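Long-range contacts in VP5 (PDB 6QGI), which probably mediates fusion of the viral envelope with the host membrane, as the envelope protein of a haloarchaeal pleomorphic virus: residues 12-17 and 434-439; 319-324 and 342-347. All blocks are in the same frame, centred on the assembly; numbering follows the deposited sequence.

Contact 1: residues 12-17 and 434-439; sequences GAVGVG and YETIQL
The short strand 11-13 near the N-terminus pairs antiparallel with strand 434-439, a sheet pairing that lasts for two residue pairs before the chain leaves the sheet. This adds the N-terminal strand to the edge of 434-439 away from 343-355. Gly12 and Gln438 form the hydrogen-bonded pair: Gly12 N donates to Gln438 O at 3.0 Å, lying in the carbonyl plane on a lone pair, and Gln438 N returns a straighter bond to Gly12 O at 2.8 Å (N-H...O 165°). That oxygen also has a supplementary CA-H...O contact from Ile437 CA. Ala13 and Ile437 follow as the non-hydrogen-bonded pair.

Packing is tightest around Val14, which turns its side chain toward strand 434-439. With CG1 anti to the backbone N (chi1 178°), CG2 is left beside that N and lies over the peptide between Ile437 and Gln438, 3.4 Å from Gln438 N. The methyl also rests alongside Gln438 CB, while Val14 CB lies 3.4 Å from Thr436 O, with Thr436 CG2 somewhat farther off. Tyr344 of the neighbouring strand 343-355 adds a further contact to Val14, and Thr436 turns its hydroxyl to Thr346 OG1 in a hydrogen bond.

The Ala13 side is looser. Its methyl is exposed, and Ala13 CB comes no closer than 5.4 Å to Thr436 O, although Ile437 is its partner in the pairing. Here the ladder frays: the direct bond from Val14 N to Thr436 O is weak, bent to 124° at the hydrogen. A water reinforces it, accepting from Val14 N at 3.1 Å and donating to Thr436 O at 2.9 Å.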
ATOM      1  N   GLY A  12       2.676   0.181   6.918  1.00 26.53           N
ATOM      2  CA  GLY A  12       2.425  -0.639   5.743  1.00 25.91           C
ATOM      3  C   GLY A  12       3.165  -0.091   4.546  1.00 29.78           C
ATOM      4  O   GLY A  12       3.371   1.121   4.454  1.00 29.81           O
ATOM      5  N   ALA A  13       3.595  -0.971   3.632  1.00 26.25           N
ATOM      6  CA  ALA A  13       4.258  -0.544   2.398  1.00 26.18           C
ATOM      7  C   ALA A  13       3.221   0.153   1.503  1.00 30.57           C
ATOM      8  O   ALA A  13       2.024  -0.136   1.617  1.00 29.41           O
ATOM      9  CB  ALA A  13       4.881  -1.738   1.695  1.00 26.80           C
ATOM     10  N   VAL A  14       3.648   1.113   0.674  1.00 27.70           N
ATOM     11  CA  VAL A  14       2.688   1.838  -0.157  1.00 27.06           C
ATOM     12  C   VAL A  14       3.027   1.639  -1.656  1.00 30.97           C
ATOM     13  O   VAL A  14       4.155   1.904  -2.096  1.00 30.56           O
ATOM     14  CB  VAL A  14       2.582   3.339   0.247  1.00 30.67           C
ATOM     15  CG1 VAL A  14       1.613   4.104  -0.658  1.00 30.26           C
ATOM     16  CG2 VAL A  14       2.166   3.478   1.713  1.00 30.35           C
ATOM     17  N   GLY A  15       2.036   1.148  -2.403  1.00 26.90           N
ATOM     18  CA  GLY A  15       2.084   0.948  -3.849  1.00 26.32           C
ATOM     19  C   GLY A  15       0.789   1.463  -4.442  1.00 28.92           C
ATOM     20  O   GLY A  15      -0.257   0.847  -4.247  1.00 29.04           O
ATOM     21  N   VAL A  16       0.819   2.632  -5.097  1.00 24.08           N
ATOM     22  CA  VAL A  16      -0.409   3.257  -5.623  1.00 23.50           C
ATOM     23  C   VAL A  16      -0.353   3.471  -7.149  1.00 26.92           C
ATOM     24  O   VAL A  16      -1.277   4.082  -7.709  1.00 26.69           O
ATOM     25  CB  VAL A  16      -0.743   4.589  -4.886  1.00 27.18           C
ATOM     26  CG1 VAL A  16      -1.042   4.354  -3.412  1.00 26.41           C
ATOM     27  CG2 VAL A  16       0.362   5.624  -5.054  1.00 27.35           C
ATOM     28  N   GLY A  17       0.703   2.962  -7.790  1.00 22.59           N
ATOM     29  CA  GLY A  17       0.906   3.092  -9.227  1.00 22.72           C
ATOM     30  C   GLY A  17      -0.200   2.489 -10.064  1.00 27.82           C
ATOM     31  O   GLY A  17      -0.453   2.952 -11.180  1.00 28.01           O
ATOM     32  N   TYR A 434      14.986   5.445   0.315  1.00 33.99           N
ATOM     33  CA  TYR A 434      13.797   6.286   0.399  1.00 32.47           C
ATOM     34  C   TYR A 434      12.574   5.470   0.016  1.00 34.30           C
ATOM     35  O   TYR A 434      12.594   4.783  -1.008  1.00 33.54           O
ATOM     36  CB  TYR A 434      13.929   7.519  -0.497  1.00 33.88           C
ATOM     37  CG  TYR A 434      14.795   8.614   0.084  1.00 36.22           C
ATOM     38  CD1 TYR A 434      14.252   9.603   0.896  1.00 38.39           C
ATOM     39  CD2 TYR A 434      16.156   8.669  -0.190  1.00 37.84           C
ATOM     40  CE1 TYR A 434      15.042  10.628   1.417  1.00 40.48           C
ATOM     41  CE2 TYR A 434      16.959   9.680   0.336  1.00 40.09           C
ATOM     42  CZ  TYR A 434      16.399  10.661   1.139  1.00 48.65           C
ATOM     43  OH  TYR A 434      17.188  11.662   1.665  1.00 52.68           O
ATOM     44  N   GLU A 435      11.540   5.487   0.872  1.00 29.86           N
ATOM     45  CA  GLU A 435      10.298   4.739   0.675  1.00 28.39           C
ATOM     46  C   GLU A 435       9.126   5.470   1.309  1.00 30.82           C
ATOM     47  O   GLU A 435       9.329   6.255   2.236  1.00 30.45           O
ATOM     48  CB  GLU A 435      10.404   3.328   1.293  1.00 29.47           C
ATOM     49  CG  GLU A 435      11.509   2.440   0.743  1.00 41.86           C
ATOM     50  CD  GLU A 435      11.756   1.141   1.483  1.00 61.44           C
ATOM     51  OE1 GLU A 435      12.844   0.552   1.289  1.00 51.41           O
ATOM     52  OE2 GLU A 435      10.867   0.714   2.254  1.00 54.77           O
ATOM     53  N   THR A 436       7.902   5.185   0.832  1.00 26.26           N
ATOM     54  CA  THR A 436       6.665   5.738   1.382  1.00 25.34           C
ATOM     55  C   THR A 436       5.947   4.626   2.130  1.00 28.32           C
ATOM     56  O   THR A 436       5.700   3.552   1.574  1.00 27.69           O
ATOM     57  CB  THR A 436       5.791   6.365   0.294  1.00 31.93           C
ATOM     58  OG1 THR A 436       6.532   7.391  -0.357  1.00 32.19           O
ATOM     59  CG2 THR A 436       4.491   6.948   0.845  1.00 28.62           C
ATOM     60  N   ILE A 437       5.640   4.885   3.404  1.00 24.23           N
ATOM     61  CA  ILE A 437       4.958   3.946   4.294  1.00 22.63           C
ATOM     62  C   ILE A 437       3.635   4.558   4.762  1.00 26.11           C
ATOM     63  O   ILE A 437       3.512   5.780   4.816  1.00 26.32           O
ATOM     64  CB  ILE A 437       5.863   3.531   5.497  1.00 25.51           C
ATOM     65  CG1 ILE A 437       6.274   4.747   6.369  1.00 26.12           C
ATOM     66  CG2 ILE A 437       7.093   2.756   5.008  1.00 26.74           C
ATOM     67  CD1 ILE A 437       6.733   4.445   7.762  1.00 31.84           C
ATOM     68  N   GLN A 438       2.641   3.716   5.078  1.00 21.22           N
ATOM     69  CA  GLN A 438       1.372   4.206   5.611  1.00 20.19           C
ATOM     70  C   GLN A 438       1.403   3.984   7.115  1.00 23.88           C
ATOM     71  O   GLN A 438       1.527   2.842   7.551  1.00 22.77           O
ATOM     72  CB  GLN A 438       0.160   3.526   4.953  1.00 20.47           C
ATOM     73  CG  GLN A 438      -1.168   4.086   5.459  1.00 27.99           C
ATOM     74  CD  GLN A 438      -2.379   3.425   4.863  1.00 46.72           C
ATOM     75  OE1 GLN A 438      -2.524   3.334   3.651  1.00 42.95           O
ATOM     76  NE2 GLN A 438      -3.291   2.972   5.709  1.00 40.91           N
ATOM     77  N   LEU A 439       1.312   5.066   7.903  1.00 21.12           N
ATOM     78  CA  LEU A 439       1.347   4.987   9.362  1.00 21.08           C
ATOM     79  C   LEU A 439       0.019   4.479   9.897  1.00 24.49           C
ATOM     80  O   LEU A 439      -1.018   5.091   9.647  1.00 23.89           O
ATOM     81  CB  LEU A 439       1.700   6.353   9.976  1.00 21.95           C
ATOM     82  CG  LEU A 439       2.996   6.997   9.471  1.00 27.09           C
ATOM     83  CD1 LEU A 439       3.124   8.422   9.941  1.00 28.12           C
ATOM     84  CD2 LEU A 439       4.221   6.205   9.906  1.00 28.59           C
TER
HETATM   85  O   HOH W   1       6.743   1.048   0.634  1.00 41.91           O

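Contact 2: residues 319-324 and 342-347; sequences ALTDAS and DVYFTA
An antiparallel strand pair, formed by the end of strand 312-320 and the start of strand 343-355, carries this buried contact. Ala319 and Tyr344 make the hydrogen-bonded pair. Tyr344 N reaches Ala319 O at 2.8 Å in the carbonyl plane, nearly straight at 169°, whereas Ala319 N meets Tyr344 O from above the carbonyl plane, 50° out of it. On their shared face the CB atoms of Ala319 and Tyr344 touch at 3.7 Å. The other face carries Leu320 and Val343, side by side and pointing the same way, with Leu320 CD2 against Val343 CG2 at 3.9 Å.

Beyond the regular ladder, Thr321 holds Asp342 by two bonds. Its N donates to Asp342 O almost along the C=O axis, and its OG1 accepts from Asp342 N at 2.7 Å. A chi1 of 64° sets OG1 between the backbone N and the carbonyl carbon, while CG2, beside the N, comes in the ring plane to the edge of Tyr344, 3.4 Å from its CE2. The far end of that ring is fixed by a hydrogen bond from Tyr344 OH to Asn62 OD1, and Asp342 OD2 is hydrogen-bonded to Asn64 ND2. A water accepts from Asp322 N and donates to Asp342 O. An Asx turn follows, Asp322 OD1 accepting from Ser324 N at 3.3 Å. Thr321 OG1 thus extends an antiparallel strand pairing beyond its last bridge.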
ATOM      1  N   ALA A 319       2.368  13.087   4.099  1.00 26.48           N
ATOM      2  CA  ALA A 319       1.337  13.134   3.080  1.00 26.04           C
ATOM      3  C   ALA A 319       0.038  12.734   3.749  1.00 30.66           C
ATOM      4  O   ALA A 319       0.015  11.761   4.513  1.00 30.46           O
ATOM      5  CB  ALA A 319       1.677  12.202   1.927  1.00 26.11           C
ATOM      6  N   LEU A 320      -1.012  13.528   3.552  1.00 27.22           N
ATOM      7  CA  LEU A 320      -2.312  13.241   4.144  1.00 26.82           C
ATOM      8  C   LEU A 320      -3.351  13.149   3.061  1.00 29.93           C
ATOM      9  O   LEU A 320      -3.403  14.040   2.213  1.00 29.97           O
ATOM     10  CB  LEU A 320      -2.710  14.340   5.149  1.00 27.88           C
ATOM     11  CG  LEU A 320      -1.932  14.486   6.466  1.00 33.41           C
ATOM     12  CD1 LEU A 320      -2.610  15.488   7.349  1.00 34.48           C
ATOM     13  CD2 LEU A 320      -1.909  13.209   7.261  1.00 34.14           C
ATOM     14  N   THR A 321      -4.181  12.084   3.079  1.00 25.02           N
ATOM     15  CA  THR A 321      -5.274  11.925   2.111  1.00 24.31           C
ATOM     16  C   THR A 321      -6.338  12.986   2.429  1.00 28.94           C
ATOM     17  O   THR A 321      -6.940  13.565   1.523  1.00 28.89           O
ATOM     18  CB  THR A 321      -5.858  10.508   2.139  1.00 32.89           C
ATOM     19  OG1 THR A 321      -6.445  10.283   3.413  1.00 34.81           O
ATOM     20  CG2 THR A 321      -4.832   9.431   1.827  1.00 30.88           C
ATOM     21  N   ASP A 322      -6.530  13.248   3.732  1.00 25.57           N
ATOM     22  CA  ASP A 322      -7.457  14.235   4.259  1.00 26.18           C
ATOM     23  C   ASP A 322      -6.694  15.196   5.178  1.00 31.29           C
ATOM     24  O   ASP A 322      -6.418  14.860   6.335  1.00 31.09           O
ATOM     25  CB  ASP A 322      -8.605  13.528   5.005  1.00 27.61           C
ATOM     26  CG  ASP A 322      -9.816  14.385   5.301  1.00 37.17           C
ATOM     27  OD1 ASP A 322      -9.732  15.622   5.121  1.00 38.38           O
ATOM     28  OD2 ASP A 322     -10.852  13.822   5.702  1.00 42.44           O
ATOM     29  N   ALA A 323      -6.352  16.393   4.658  1.00 28.13           N
ATOM     30  CA  ALA A 323      -5.601  17.415   5.396  1.00 29.07           C
ATOM     31  C   ALA A 323      -6.369  17.935   6.628  1.00 35.28           C
ATOM     32  O   ALA A 323      -5.819  18.722   7.400  1.00 35.39           O
ATOM     33  CB  ALA A 323      -5.237  18.561   4.472  1.00 30.30           C
ATOM     34  N   SER A 324      -7.635  17.471   6.811  1.00 33.62           N
ATOM     35  CA  SER A 324      -8.535  17.771   7.937  1.00 34.46           C
ATOM     36  C   SER A 324      -7.984  17.166   9.220  1.00 39.04           C
ATOM     37  O   SER A 324      -8.214  17.689  10.308  1.00 40.08           O
ATOM     38  CB  SER A 324      -9.931  17.233   7.654  1.00 37.73           C
ATOM     39  OG  SER A 324     -10.842  17.526   8.697  1.00 49.02           O
ATOM     40  N   ASP A 342      -6.009   8.639   5.461  1.00 29.68           N
ATOM     41  CA  ASP A 342      -4.804   7.838   5.633  1.00 29.17           C
ATOM     42  C   ASP A 342      -3.558   8.720   5.699  1.00 33.94           C
ATOM     43  O   ASP A 342      -3.479   9.745   5.018  1.00 33.86           O
ATOM     44  CB  ASP A 342      -4.676   6.796   4.515  1.00 30.15           C
ATOM     45  CG  ASP A 342      -5.736   5.706   4.545  1.00 39.20           C
ATOM     46  OD1 ASP A 342      -5.935   5.095   5.620  1.00 40.45           O
ATOM     47  OD2 ASP A 342      -6.355   5.454   3.489  1.00 42.24           O
ATOM     48  N   VAL A 343      -2.598   8.319   6.552  1.00 30.71           N
ATOM     49  CA  VAL A 343      -1.324   9.018   6.764  1.00 30.76           C
ATOM     50  C   VAL A 343      -0.208   8.306   6.024  1.00 30.65           C
ATOM     51  O   VAL A 343       0.006   7.117   6.253  1.00 29.28           O
ATOM     52  CB  VAL A 343      -0.949   9.156   8.266  1.00 36.07           C
ATOM     53  CG1 VAL A 343       0.334   9.968   8.443  1.00 36.75           C
ATOM     54  CG2 VAL A 343      -2.075   9.777   9.052  1.00 36.51           C
ATOM     55  N   TYR A 344       0.529   9.045   5.179  1.00 25.30           N
ATOM     56  CA  TYR A 344       1.685   8.521   4.461  1.00 24.20           C
ATOM     57  C   TYR A 344       2.955   9.209   4.976  1.00 27.47           C
ATOM     58  O   TYR A 344       2.886  10.321   5.510  1.00 27.59           O
ATOM     59  CB  TYR A 344       1.524   8.654   2.938  1.00 24.99           C
ATOM     60  CG  TYR A 344       0.365   7.843   2.398  1.00 25.82           C
ATOM     61  CD1 TYR A 344       0.487   6.476   2.180  1.00 27.15           C
ATOM     62  CD2 TYR A 344      -0.868   8.436   2.147  1.00 26.63           C
ATOM     63  CE1 TYR A 344      -0.587   5.716   1.724  1.00 27.33           C
ATOM     64  CE2 TYR A 344      -1.945   7.690   1.675  1.00 26.86           C
ATOM     65  CZ  TYR A 344      -1.800   6.328   1.468  1.00 33.88           C
ATOM     66  OH  TYR A 344      -2.851   5.583   0.995  1.00 34.24           O
ATOM     67  N   PHE A 345       4.098   8.508   4.897  1.00 23.06           N
ATOM     68  CA  PHE A 345       5.374   9.022   5.384  1.00 23.44           C
ATOM     69  C   PHE A 345       6.510   8.580   4.466  1.00 27.70           C
ATOM     70  O   PHE A 345       6.815   7.387   4.385  1.00 26.10           O
ATOM     71  CB  PHE A 345       5.619   8.572   6.838  1.00 25.21           C
ATOM     72  CG  PHE A 345       6.653   9.362   7.609  1.00 27.58           C
ATOM     73  CD1 PHE A 345       6.376  10.650   8.059  1.00 31.08           C
ATOM     74  CD2 PHE A 345       7.879   8.796   7.943  1.00 29.58           C
ATOM     75  CE1 PHE A 345       7.321  11.370   8.795  1.00 33.05           C
ATOM     76  CE2 PHE A 345       8.823   9.516   8.681  1.00 33.49           C
ATOM     77  CZ  PHE A 345       8.532  10.793   9.112  1.00 32.43           C
ATOM     78  N   THR A 346       7.096   9.549   3.736  1.00 25.75           N
ATOM     79  CA  THR A 346       8.211   9.325   2.817  1.00 26.02           C
ATOM     80  C   THR A 346       9.487   9.575   3.596  1.00 32.31           C
ATOM     81  O   THR A 346       9.725  10.699   4.044  1.00 33.71           O
ATOM     82  CB  THR A 346       8.078  10.205   1.573  1.00 31.19           C
ATOM     83  OG1 THR A 346       6.769  10.034   1.026  1.00 28.89           O
ATOM     84  CG2 THR A 346       9.140   9.891   0.519  1.00 28.72           C
ATOM     85  N   ALA A 347      10.287   8.521   3.792  1.00 28.90           N
ATOM     86  CA  ALA A 347      11.518   8.593   4.571  1.00 29.75           C
ATOM     87  C   ALA A 347      12.604   7.692   4.034  1.00 33.98           C
ATOM     88  O   ALA A 347      12.324   6.706   3.354  1.00 32.13           O
ATOM     89  CB  ALA A 347      11.223   8.205   6.012  1.00 30.30           C
TER
HETATM   90  O   HOH W   2      -5.391  11.911   5.926  1.00 22.14           O

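The two contacts lie with their centres about 10 Å apart and meet through neighbouring antiparallel strands, 434-439 and 343-355. The strand order across this region is therefore 11-13, 434-439, 343-355, 312-320, with contact 1 joining the first two and contact 2 the last two. Probable backbone hydrogen bonds complete the middle, from Phe345 N to Ile437 O at 2.8 Å and from Glu435 N to Ala347 O at 2.9 Å. In sequence, contact 2 is local and falls between the two segments of contact 1, which are separated by 416 residues. The N-terminal strand thus joins a framework built from much later parts of the chain.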